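Local coordinates for sugar ABC transporter, periplasmic sugar-binding protein (Caulobacter crescentus, PDB 4IRX), which binds myo-inositol in the periplasm and probably delivers it to a membrane ABC transporter for nutrient uptake, at residues A[135-140]-A[203-208]; A[148-153]-A[199-204]; A[168-173]-A[180-185]; A[211-216]-A[223-228]. All coordinates share one frame; numbering follows the deposited sequence.

Contact 1 of 4, residues A[135-140]-A[203-208]; sequences VVITND and DDMAMG. With INS (1,2,3,4,5,6-hexahydroxy-cyclohexane), chain C.
The carbonyl oxygen of Thr138 is met by two groups: the selenium of Met205, a selenomethionine in this crystal, with SE 3.2 Å from Thr138 O, and the hydroxyl of Thr171, which hydrogen-bonds to the same oxygen. The oxygen lies almost exactly on the extension of the CG-SE bond (CG-SE...O about 178°), a geometry consistent with a weak chalcogen-type attraction to the electron-poor end of that bond. Met205 leaves its helix fully extended through chi2 and then bends at chi3 (-59°), which turns the terminal methyl under the chain at Asn139, with CE 3.5 Å from Asn139 N and 3.8 Å from Asn139 CB. Ile137 meets the selenium with its CG2 branch, 4.0 Å from SE; the two side chains cross at a slant, and the Ile137 side chain also meets Ile186 of helix 176-189. Strand 132-138 belongs to the four-stranded parallel sheet of one lobe of this periplasmic binding protein, and helix 203-215 packs on one face of that sheet. As in other proteins of this type, the loop at the carboxyl end of the strand enters the ligand pocket. There Asn139 ND2 donates an almost straight bond to O5 of the inositol (2.8 Å, 174°), while that hydroxyl donates to Asp140 OD2 at 2.6 Å. Asp140 OD2 also pairs with Arg97 and accepts from Gln20 NE2, whereas Asp140 N is tied to Ser174 OG.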
# COMPACT_ATOMS: atom_id res chain seq x y z
N VAL A 135 -13.99 11.17 8.04
CA VAL A 135 -12.96 10.62 8.92
C VAL A 135 -11.91 9.98 8.03
O VAL A 135 -12.25 9.28 7.08
CB VAL A 135 -13.58 9.55 9.86
CG1 VAL A 135 -12.49 8.78 10.64
CG2 VAL A 135 -14.51 10.23 10.84
N VAL A 136 -10.63 10.21 8.33
CA VAL A 136 -9.55 9.59 7.55
C VAL A 136 -8.76 8.65 8.46
O VAL A 136 -8.30 9.05 9.53
CB VAL A 136 -8.63 10.67 6.89
CG1 VAL A 136 -7.51 10.00 6.05
CG2 VAL A 136 -9.47 11.62 6.06
N ILE A 137 -8.70 7.37 8.07
CA ILE A 137 -7.94 6.36 8.81
C ILE A 137 -6.74 5.94 7.93
O ILE A 137 -6.91 5.40 6.84
CB ILE A 137 -8.79 5.10 9.11
CG1 ILE A 137 -10.09 5.49 9.84
CG2 ILE A 137 -7.97 4.07 9.88
CD1 ILE A 137 -9.89 6.01 11.24
N THR A 138 -5.53 6.24 8.40
CA THR A 138 -4.34 6.11 7.55
C THR A 138 -3.61 4.78 7.74
O THR A 138 -3.71 4.13 8.79
CB THR A 138 -3.33 7.25 7.77
OG1 THR A 138 -2.67 7.08 9.04
CG2 THR A 138 -4.02 8.61 7.73
N ASN A 139 -2.92 4.36 6.68
CA ASN A 139 -2.06 3.18 6.71
C ASN A 139 -0.65 3.51 7.22
O ASN A 139 -0.32 4.68 7.40
CB ASN A 139 -1.97 2.59 5.30
CG ASN A 139 -1.33 3.54 4.30
OD1 ASN A 139 -1.79 4.68 4.15
ND2 ASN A 139 -0.29 3.08 3.59
N ASP A 140 0.16 2.46 7.43
CA ASP A 140 1.62 2.53 7.70
C ASP A 140 2.25 3.94 7.69
O ASP A 140 2.69 4.43 6.64
CB ASP A 140 2.40 1.69 6.65
CG ASP A 140 2.26 0.20 6.81
OD1 ASP A 140 2.22 -0.34 7.96
OD2 ASP A 140 2.23 -0.50 5.78
N ASP A 203 -7.76 -1.71 2.56
CA ASP A 203 -9.01 -2.48 2.66
C ASP A 203 -9.08 -3.28 3.95
O ASP A 203 -10.15 -3.47 4.49
CB ASP A 203 -9.16 -3.45 1.49
CG ASP A 203 -9.60 -2.78 0.20
OD1 ASP A 203 -10.20 -1.66 0.26
OD2 ASP A 203 -9.37 -3.40 -0.85
N ASP A 204 -7.94 -3.74 4.44
CA ASP A 204 -7.88 -4.48 5.71
C ASP A 204 -8.45 -3.62 6.85
O ASP A 204 -9.29 -4.07 7.64
CB ASP A 204 -6.41 -4.89 5.98
CG ASP A 204 -6.26 -6.06 6.97
OD1 ASP A 204 -7.19 -6.88 7.13
OD2 ASP A 204 -5.16 -6.16 7.57
N MSE A 205 -8.02 -2.37 6.91
CA MSE A 205 -8.55 -1.42 7.88
C MSE A 205 -10.00 -1.08 7.58
O MSE A 205 -10.78 -0.91 8.51
CB MSE A 205 -7.72 -0.14 7.92
CG MSE A 205 -6.29 -0.33 8.45
SE MSE A 205 -5.33 1.34 8.61
CE MSE A 205 -5.42 1.92 6.75
N ALA A 206 -10.35 -0.92 6.31
CA ALA A 206 -11.73 -0.67 5.93
C ALA A 206 -12.68 -1.72 6.45
O ALA A 206 -13.79 -1.39 6.85
CB ALA A 206 -11.87 -0.53 4.38
N MSE A 207 -12.25 -2.98 6.47
CA MSE A 207 -13.06 -4.05 7.03
C MSE A 207 -13.32 -3.80 8.51
O MSE A 207 -14.46 -3.94 8.98
CB MSE A 207 -12.41 -5.40 6.78
CG MSE A 207 -12.25 -5.72 5.31
SE MSE A 207 -13.87 -5.85 4.29
CE MSE A 207 -14.81 -7.10 5.43
N GLY A 208 -12.29 -3.41 9.25
CA GLY A 208 -12.47 -3.00 10.64
C GLY A 208 -13.40 -1.82 10.84
O GLY A 208 -14.23 -1.81 11.77
C1 INS C . 0.04 -0.78 0.40
C2 INS C . -1.30 -1.37 0.70
C3 INS C . -1.25 -2.02 2.06
C4 INS C . -0.91 -1.02 3.11
C5 INS C . 0.43 -0.45 2.86
C6 INS C . 0.51 0.16 1.48
O1 INS C . 0.01 -0.13 -0.84
O2 INS C . -2.27 -0.36 0.66
O3 INS C . -2.47 -2.67 2.35
O4 INS C . -0.99 -1.58 4.38
O5 INS C . 0.73 0.48 3.85
O6 INS C . 1.78 0.73 1.24

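Contact 2 of 4, residues A[148-153]-A[199-204]; sequences ERVKGV and LCLNDD. With INS (1,2,3,4,5,6-hexahydroxy-cyclohexane), chain C.
Arg149 NH1 faces two oxygens: O2 of myo-inositol at 2.9 Å, in a well-directed bond (158°), and the backbone carbonyl of Leu201, with NH1 2.8 Å from Leu201 O in a bent, weak one (126°). The neighbouring nitrogen NH2 donates to inositol O1 at 2.8 Å, which lies in the guanidinium plane at its edge, so the group holds two adjacent hydroxyls as a fork. From the second segment Asn202 ND2 reaches the next two hydroxyls, O3 at 3.1 Å and O4 at 3.0 Å. Behind this first shell, the guanidinium is positioned by Asn113, which accepts from Arg149 NE, and by a cation-pi contact with Phe228. The aliphatic part of the arginine runs past Leu201 in the opposite direction, with Arg149 CB 3.6 Å from Leu201 CD2. Asn202 stands at the N-cap of helix 203-215: its OD1 accepts from Met205 N, which settles the amide orientation and turns ND2 to the ligand. Deeper in the core, Val153 CG1 touches Leu199 CD1 at 3.8 Å, seating helix 144-160 on strand 197-200 in this alpha/beta lobe. That branch of Val153 is reached because it stands anti to the backbone N (chi1 168°). The chemistry implies that four consecutive hydroxyls, O1 to O4, are read by N-H donors, so each can still pass its own proton to another acceptor, consistent with a pocket built for a polyhydroxy ring.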
# COMPACT_ATOMS: atom_id res chain seq x y z
N GLU A 148 1.68 10.01 0.76
CA GLU A 148 1.15 10.47 -0.52
C GLU A 148 -0.37 10.28 -0.66
O GLU A 148 -1.07 11.14 -1.22
CB GLU A 148 1.88 9.76 -1.66
CG GLU A 148 3.32 10.22 -1.79
CD GLU A 148 4.11 9.35 -2.73
OE1 GLU A 148 3.51 8.44 -3.34
OE2 GLU A 148 5.34 9.56 -2.84
N ARG A 149 -0.89 9.17 -0.16
CA ARG A 149 -2.34 8.98 -0.15
C ARG A 149 -3.03 10.06 0.64
O ARG A 149 -4.06 10.59 0.20
CB ARG A 149 -2.75 7.63 0.44
CG ARG A 149 -3.00 6.59 -0.60
CD ARG A 149 -3.16 5.20 -0.00
NE ARG A 149 -2.32 4.31 -0.80
CZ ARG A 149 -2.03 3.06 -0.50
NH1 ARG A 149 -2.54 2.52 0.61
NH2 ARG A 149 -1.22 2.36 -1.28
N VAL A 150 -2.51 10.36 1.82
CA VAL A 150 -3.05 11.40 2.68
C VAL A 150 -3.01 12.75 1.94
O VAL A 150 -3.96 13.51 1.98
CB VAL A 150 -2.24 11.45 4.00
CG1 VAL A 150 -2.39 12.75 4.66
CG2 VAL A 150 -2.69 10.34 4.92
N LYS A 151 -1.88 13.02 1.27
CA LYS A 151 -1.76 14.30 0.54
C LYS A 151 -2.85 14.42 -0.53
O LYS A 151 -3.46 15.45 -0.68
CB LYS A 151 -0.36 14.51 -0.08
CG LYS A 151 -0.36 15.67 -1.07
CD LYS A 151 0.98 16.13 -1.54
CE LYS A 151 0.81 17.47 -2.26
NZ LYS A 151 0.08 17.34 -3.56
N GLY A 152 -3.11 13.34 -1.27
CA GLY A 152 -4.12 13.36 -2.32
C GLY A 152 -5.52 13.59 -1.75
O GLY A 152 -6.33 14.33 -2.31
N VAL A 153 -5.82 12.94 -0.62
CA VAL A 153 -7.09 13.14 0.10
C VAL A 153 -7.25 14.60 0.55
O VAL A 153 -8.27 15.23 0.30
CB VAL A 153 -7.19 12.21 1.32
CG1 VAL A 153 -8.35 12.62 2.23
CG2 VAL A 153 -7.35 10.76 0.88
N LEU A 199 -12.87 7.36 5.12
CA LEU A 199 -11.88 7.03 4.10
C LEU A 199 -10.75 6.25 4.75
O LEU A 199 -10.03 6.77 5.60
CB LEU A 199 -11.31 8.31 3.46
CG LEU A 199 -12.23 9.22 2.64
CD1 LEU A 199 -11.45 10.35 1.99
CD2 LEU A 199 -12.95 8.42 1.55
N CYS A 200 -10.62 4.98 4.37
CA CYS A 200 -9.62 4.10 4.95
C CYS A 200 -8.56 3.81 3.91
O CYS A 200 -8.89 3.41 2.79
CB CYS A 200 -10.26 2.80 5.39
SG CYS A 200 -11.50 3.01 6.66
N LEU A 201 -7.30 3.99 4.29
CA LEU A 201 -6.23 3.93 3.31
C LEU A 201 -5.69 2.52 3.04
O LEU A 201 -4.68 2.34 2.35
CB LEU A 201 -5.13 4.95 3.66
CG LEU A 201 -5.41 6.38 3.18
CD1 LEU A 201 -6.77 6.95 3.53
CD2 LEU A 201 -4.32 7.29 3.71
N ASN A 202 -6.37 1.50 3.57
CA ASN A 202 -6.30 0.16 2.99
C ASN A 202 -7.57 -0.62 3.28
O ASN A 202 -8.37 -0.22 4.13
CB ASN A 202 -4.99 -0.61 3.33
CG ASN A 202 -5.00 -1.28 4.68
OD1 ASN A 202 -5.97 -1.19 5.44
ND2 ASN A 202 -3.93 -1.97 5.00
N ASP A 203 -7.76 -1.71 2.56
CA ASP A 203 -9.01 -2.48 2.66
C ASP A 203 -9.08 -3.28 3.95
O ASP A 203 -10.15 -3.47 4.49
CB ASP A 203 -9.16 -3.45 1.49
CG ASP A 203 -9.60 -2.78 0.20
OD1 ASP A 203 -10.20 -1.66 0.26
OD2 ASP A 203 -9.37 -3.40 -0.85
N ASP A 204 -7.94 -3.74 4.44
CA ASP A 204 -7.88 -4.48 5.71
C ASP A 204 -8.45 -3.62 6.85
O ASP A 204 -9.29 -4.07 7.64
CB ASP A 204 -6.41 -4.89 5.98
CG ASP A 204 -6.26 -6.06 6.97
OD1 ASP A 204 -7.19 -6.88 7.13
OD2 ASP A 204 -5.16 -6.16 7.57
C1 INS C . 0.04 -0.78 0.40
C2 INS C . -1.30 -1.37 0.70
C3 INS C . -1.25 -2.02 2.06
C4 INS C . -0.91 -1.02 3.11
C5 INS C . 0.43 -0.45 2.86
C6 INS C . 0.51 0.16 1.48
O1 INS C . 0.01 -0.13 -0.84
O2 INS C . -2.27 -0.36 0.66
O3 INS C . -2.47 -2.67 2.35
O4 INS C . -0.99 -1.58 4.38
O5 INS C . 0.73 0.48 3.85
O6 INS C . 1.78 0.73 1.24

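Contact 3 of 4, residues A[168-173]-A[180-185]; sequences TEQTAN and LTVTQN
Strand 164-171, an outer strand of the four-stranded parallel sheet, is followed by helix 176-189, and the helix folds back so that Val182 packs against the carboxyl end of the strand. No direct hydrogen bond joins the two segments. Val182 touches the strand with both of its methyls. CG1, anti to its backbone nitrogen (chi1 166°), lies 3.8 Å from Gln170 OE1, and Gln170 CB is also close by. CG2 lies 4.0 Å from Thr171 O. The glutamine chain is extended beyond CG and crosses the valine at a slant. Its amide oxygen continues to a water that donates at 2.8 Å to Gln170 OE1 and at 2.9 Å to Val182 O, so a single molecule bridges strand side chain and helix backbone. On the other end of the amide, Gln170 NE2 gives a nearly straight bond of 3.0 Å to Thr168 OG1, which lies in the amide plane; Thr168 was modelled in two conformers, so this bond is less certain. At the end of the strand, the Thr171 hydroxyl accepts from the backbone N of Asn173 at 3.0 Å, forming an ST turn as the strand ends. Ala172, just inside that turn, touches Ala179 and Gln178 of the same helix. Chemically, the contact mixes apolar touch with hydration: a valine methyl lies against the amide oxygen and CB of the glutamine, while OE1, marked as the acceptor end by the water that donates to it, takes that water as its polar partner and through it meets Val182 O at the protein surface.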
# COMPACT_ATOMS: atom_id res chain seq x y z
N THR A 168 -11.68 14.04 11.95
CA THR A 168 -10.44 13.59 12.56
C THR A 168 -9.67 12.73 11.57
O THR A 168 -10.23 12.17 10.63
CB THR A 168 -10.68 12.86 13.90
OG1 THR A 168 -9.42 12.53 14.50
CG2 THR A 168 -11.48 11.61 13.68
N GLU A 169 -8.36 12.74 11.73
CA GLU A 169 -7.47 11.92 10.90
C GLU A 169 -6.56 11.16 11.85
O GLU A 169 -5.86 11.79 12.67
CB GLU A 169 -6.69 12.83 9.95
CG GLU A 169 -5.65 12.14 9.07
CD GLU A 169 -5.06 13.10 8.05
OE1 GLU A 169 -5.83 13.73 7.28
OE2 GLU A 169 -3.81 13.24 8.03
N GLN A 170 -6.60 9.83 11.79
CA GLN A 170 -5.85 9.00 12.71
C GLN A 170 -5.30 7.79 11.99
O GLN A 170 -5.87 7.37 10.98
CB GLN A 170 -6.71 8.55 13.90
CG GLN A 170 -7.07 9.73 14.81
CD GLN A 170 -7.93 9.33 15.98
OE1 GLN A 170 -7.73 8.26 16.56
NE2 GLN A 170 -8.89 10.19 16.34
N THR A 171 -4.20 7.24 12.48
CA THR A 171 -3.69 6.01 11.88
C THR A 171 -4.24 4.78 12.58
O THR A 171 -4.54 4.81 13.78
CB THR A 171 -2.15 5.96 11.83
OG1 THR A 171 -1.76 4.89 10.95
CG2 THR A 171 -1.55 5.73 13.21
N ALA A 172 -4.39 3.70 11.82
CA ALA A 172 -4.56 2.40 12.42
C ALA A 172 -3.45 1.44 12.01
O ALA A 172 -3.61 0.22 12.12
CB ALA A 172 -5.95 1.84 12.13
N ASN A 173 -2.34 1.98 11.51
CA ASN A 173 -1.09 1.23 11.33
C ASN A 173 -1.24 -0.01 10.44
O ASN A 173 -0.54 -1.00 10.60
CB ASN A 173 -0.50 0.87 12.72
CG ASN A 173 -0.11 2.10 13.49
OD1 ASN A 173 0.74 2.87 13.06
ND2 ASN A 173 -0.76 2.33 14.63
N LEU A 180 -10.63 -1.34 14.00
CA LEU A 180 -11.92 -1.49 14.67
C LEU A 180 -12.01 -0.55 15.89
O LEU A 180 -12.94 0.25 16.01
CB LEU A 180 -12.14 -2.96 15.09
CG LEU A 180 -13.37 -3.23 15.97
CD1 LEU A 180 -14.61 -2.83 15.26
CD2 LEU A 180 -13.45 -4.73 16.30
N THR A 181 -11.02 -0.61 16.76
CA THR A 181 -11.11 0.16 18.00
C THR A 181 -10.91 1.64 17.75
O THR A 181 -11.59 2.49 18.36
CB THR A 181 -10.14 -0.36 19.04
OG1 THR A 181 -8.82 -0.37 18.50
CG2 THR A 181 -10.49 -1.81 19.45
N VAL A 182 -9.98 1.99 16.85
CA VAL A 182 -9.77 3.40 16.53
C VAL A 182 -11.06 4.00 15.95
O VAL A 182 -11.48 5.08 16.34
CB VAL A 182 -8.60 3.57 15.53
CG1 VAL A 182 -8.60 4.98 14.91
CG2 VAL A 182 -7.28 3.28 16.22
N THR A 183 -11.70 3.28 15.03
CA THR A 183 -12.95 3.75 14.44
C THR A 183 -14.08 3.83 15.46
O THR A 183 -14.82 4.81 15.51
CB THR A 183 -13.35 2.91 13.20
OG1 THR A 183 -12.27 2.95 12.25
CG2 THR A 183 -14.60 3.49 12.52
N GLN A 184 -14.16 2.82 16.34
CA GLN A 184 -15.17 2.86 17.39
C GLN A 184 -15.06 4.10 18.25
O GLN A 184 -16.05 4.77 18.53
CB GLN A 184 -15.08 1.61 18.27
CG GLN A 184 -15.64 0.37 17.58
CD GLN A 184 -15.66 -0.83 18.49
OE1 GLN A 184 -14.61 -1.21 19.05
NE2 GLN A 184 -16.84 -1.43 18.67
N ASN A 185 -13.83 4.43 18.66
CA ASN A 185 -13.62 5.55 19.54
C ASN A 185 -13.95 6.87 18.82
O ASN A 185 -14.52 7.79 19.43
CB ASN A 185 -12.20 5.53 20.07
CG ASN A 185 -12.02 4.52 21.18
OD1 ASN A 185 -13.00 4.06 21.77
ND2 ASN A 185 -10.77 4.16 21.46
O HOH W 1 -9.73 6.82 17.93

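Contact 4 of 4, residues A[211-216]-A[223-228]; sequences EAVRAA and VKVIGF
Val213 and Val223 make the tight part of this contact, with Val213 CG2 3.8 Å from Val223 CG1 as the two side chains slide past one another in opposite directions. On the helix the touching methyl is the branch beside the backbone N (chi1 167° for CG1 places CG2 there); on Val223 it is the branch anti to its own nitrogen. Two residues on, the packing slackens: the same CG2 of Val213 comes only to 4.5 Å of Val225 CG2. Val223, just before the strand, and Val225 within it both face this one helix residue, which also touches Ile198 of the adjoining strand and Leu218 of the connecting loop. Lys224, between them in sequence, directs its CB away from the helix, and its side chain lies against Trp123 of helix 113-127, on the other face of the sheet. All meeting atoms are carbon, so the interface is held by burial and van der Waals contact alone. The outer side of the helix is quite different. Arg214, Ala215 and Ala216 are exposed, and the Arg214 guanidinium folds back over the backbone of its own helix, with Glu211 CA 4.2 Å above its plane, toward the rim, while NH1 forms a salt bridge with Glu242. Ala212, on a third side, turns to helix 176-189. A helix buried along one stripe against the next parallel strand is the usual form of a right-handed beta-alpha-beta crossover, here strand 197-200, helix 203-215 and strand 224-226.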
# COMPACT_ATOMS: atom_id res chain seq x y z
N GLU A 211 -16.93 -2.88 10.43
CA GLU A 211 -17.38 -3.57 11.64
C GLU A 211 -17.69 -2.58 12.75
O GLU A 211 -18.70 -2.75 13.43
CB GLU A 211 -16.35 -4.62 12.07
CG GLU A 211 -16.28 -5.74 11.06
CD GLU A 211 -15.11 -6.63 11.23
OE1 GLU A 211 -14.17 -6.31 11.97
OE2 GLU A 211 -15.12 -7.72 10.61
N ALA A 212 -16.86 -1.56 12.91
CA ALA A 212 -17.15 -0.52 13.91
C ALA A 212 -18.49 0.18 13.64
O ALA A 212 -19.27 0.44 14.57
CB ALA A 212 -16.01 0.49 13.97
N VAL A 213 -18.77 0.46 12.37
CA VAL A 213 -20.03 1.05 11.99
C VAL A 213 -21.21 0.16 12.36
O VAL A 213 -22.18 0.64 12.95
CB VAL A 213 -20.02 1.41 10.51
CG1 VAL A 213 -21.44 1.74 10.03
CG2 VAL A 213 -19.05 2.56 10.29
N ARG A 214 -21.09 -1.15 12.10
CA ARG A 214 -22.12 -2.11 12.51
C ARG A 214 -22.22 -2.24 14.02
O ARG A 214 -23.33 -2.25 14.57
CB ARG A 214 -21.85 -3.48 11.92
CG ARG A 214 -21.94 -3.51 10.41
CD ARG A 214 -22.31 -4.91 9.96
NE ARG A 214 -21.31 -5.87 10.41
CZ ARG A 214 -20.22 -6.18 9.72
NH1 ARG A 214 -20.01 -5.60 8.55
NH2 ARG A 214 -19.34 -7.06 10.19
N ALA A 215 -21.07 -2.32 14.70
CA ALA A 215 -21.07 -2.44 16.16
C ALA A 215 -21.74 -1.24 16.82
O ALA A 215 -22.27 -1.35 17.93
CB ALA A 215 -19.65 -2.60 16.69
N ALA A 216 -21.70 -0.09 16.15
CA ALA A 216 -22.29 1.14 16.70
C ALA A 216 -23.77 1.28 16.38
O ALA A 216 -24.40 2.26 16.78
CB ALA A 216 -21.51 2.38 16.21
N VAL A 223 -23.32 6.03 6.78
CA VAL A 223 -21.91 6.18 7.14
C VAL A 223 -21.18 5.29 6.15
O VAL A 223 -21.11 4.08 6.31
CB VAL A 223 -21.63 5.73 8.59
CG1 VAL A 223 -20.15 5.93 8.96
CG2 VAL A 223 -22.56 6.47 9.54
N LYS A 224 -20.61 5.92 5.12
CA LYS A 224 -20.02 5.21 4.00
C LYS A 224 -18.54 4.96 4.18
O LYS A 224 -17.80 5.86 4.58
CB LYS A 224 -20.25 6.01 2.72
CG LYS A 224 -21.71 6.18 2.40
CD LYS A 224 -21.91 6.80 1.04
CE LYS A 224 -23.40 6.97 0.73
NZ LYS A 224 -24.13 5.67 0.63
N VAL A 225 -18.11 3.77 3.80
CA VAL A 225 -16.71 3.40 3.96
C VAL A 225 -16.07 3.17 2.60
O VAL A 225 -16.63 2.48 1.75
CB VAL A 225 -16.58 2.09 4.82
CG1 VAL A 225 -15.16 1.57 4.84
CG2 VAL A 225 -17.08 2.34 6.25
N ILE A 226 -14.90 3.78 2.39
CA ILE A 226 -14.12 3.63 1.18
C ILE A 226 -12.77 3.11 1.58
O ILE A 226 -12.19 3.57 2.58
CB ILE A 226 -13.91 4.97 0.45
CG1 ILE A 226 -15.24 5.58 0.05
CG2 ILE A 226 -13.08 4.77 -0.81
CD1 ILE A 226 -15.09 6.53 -1.09
N GLY A 227 -12.27 2.13 0.84
CA GLY A 227 -10.96 1.56 1.11
C GLY A 227 -9.97 1.80 -0.02
O GLY A 227 -10.14 2.65 -0.90
N PHE A 228 -8.93 0.99 0.01
CA PHE A 228 -7.83 1.07 -0.95
C PHE A 228 -7.22 -0.31 -0.98
O PHE A 228 -6.92 -0.87 0.08
CB PHE A 228 -6.81 2.11 -0.46
CG PHE A 228 -5.93 2.70 -1.57
CD1 PHE A 228 -4.93 1.93 -2.16
CD2 PHE A 228 -6.11 4.01 -1.99
CE1 PHE A 228 -4.11 2.47 -3.19
CE2 PHE A 228 -5.31 4.57 -3.00
CZ PHE A 228 -4.29 3.80 -3.61

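Overall arrangement
All four contacts lie round one parallel sheet, in the order 164-171, 132-138, 197-200, 224-226. Contacts 1 and 2 have centres about 8 Å apart, share Asp203 and Asp204, and line the inositol pocket from neighbouring strands joined by Ile137 N to Leu199 O at 2.9 Å. The centre of contact 3 is also about 8 Å from that of contact 1, and the two are tied by Thr138 N to Gln170 O at 2.8 Å and by Ala172 against Met205. Contact 4 uses the far end of the helix that contacts 1 and 2 begin; the Val225 side chain is about 14 Å from the bound inositol. Helices 176-189 and 203-215 bring contacts 3 and 4 together, with centres about 11 Å apart.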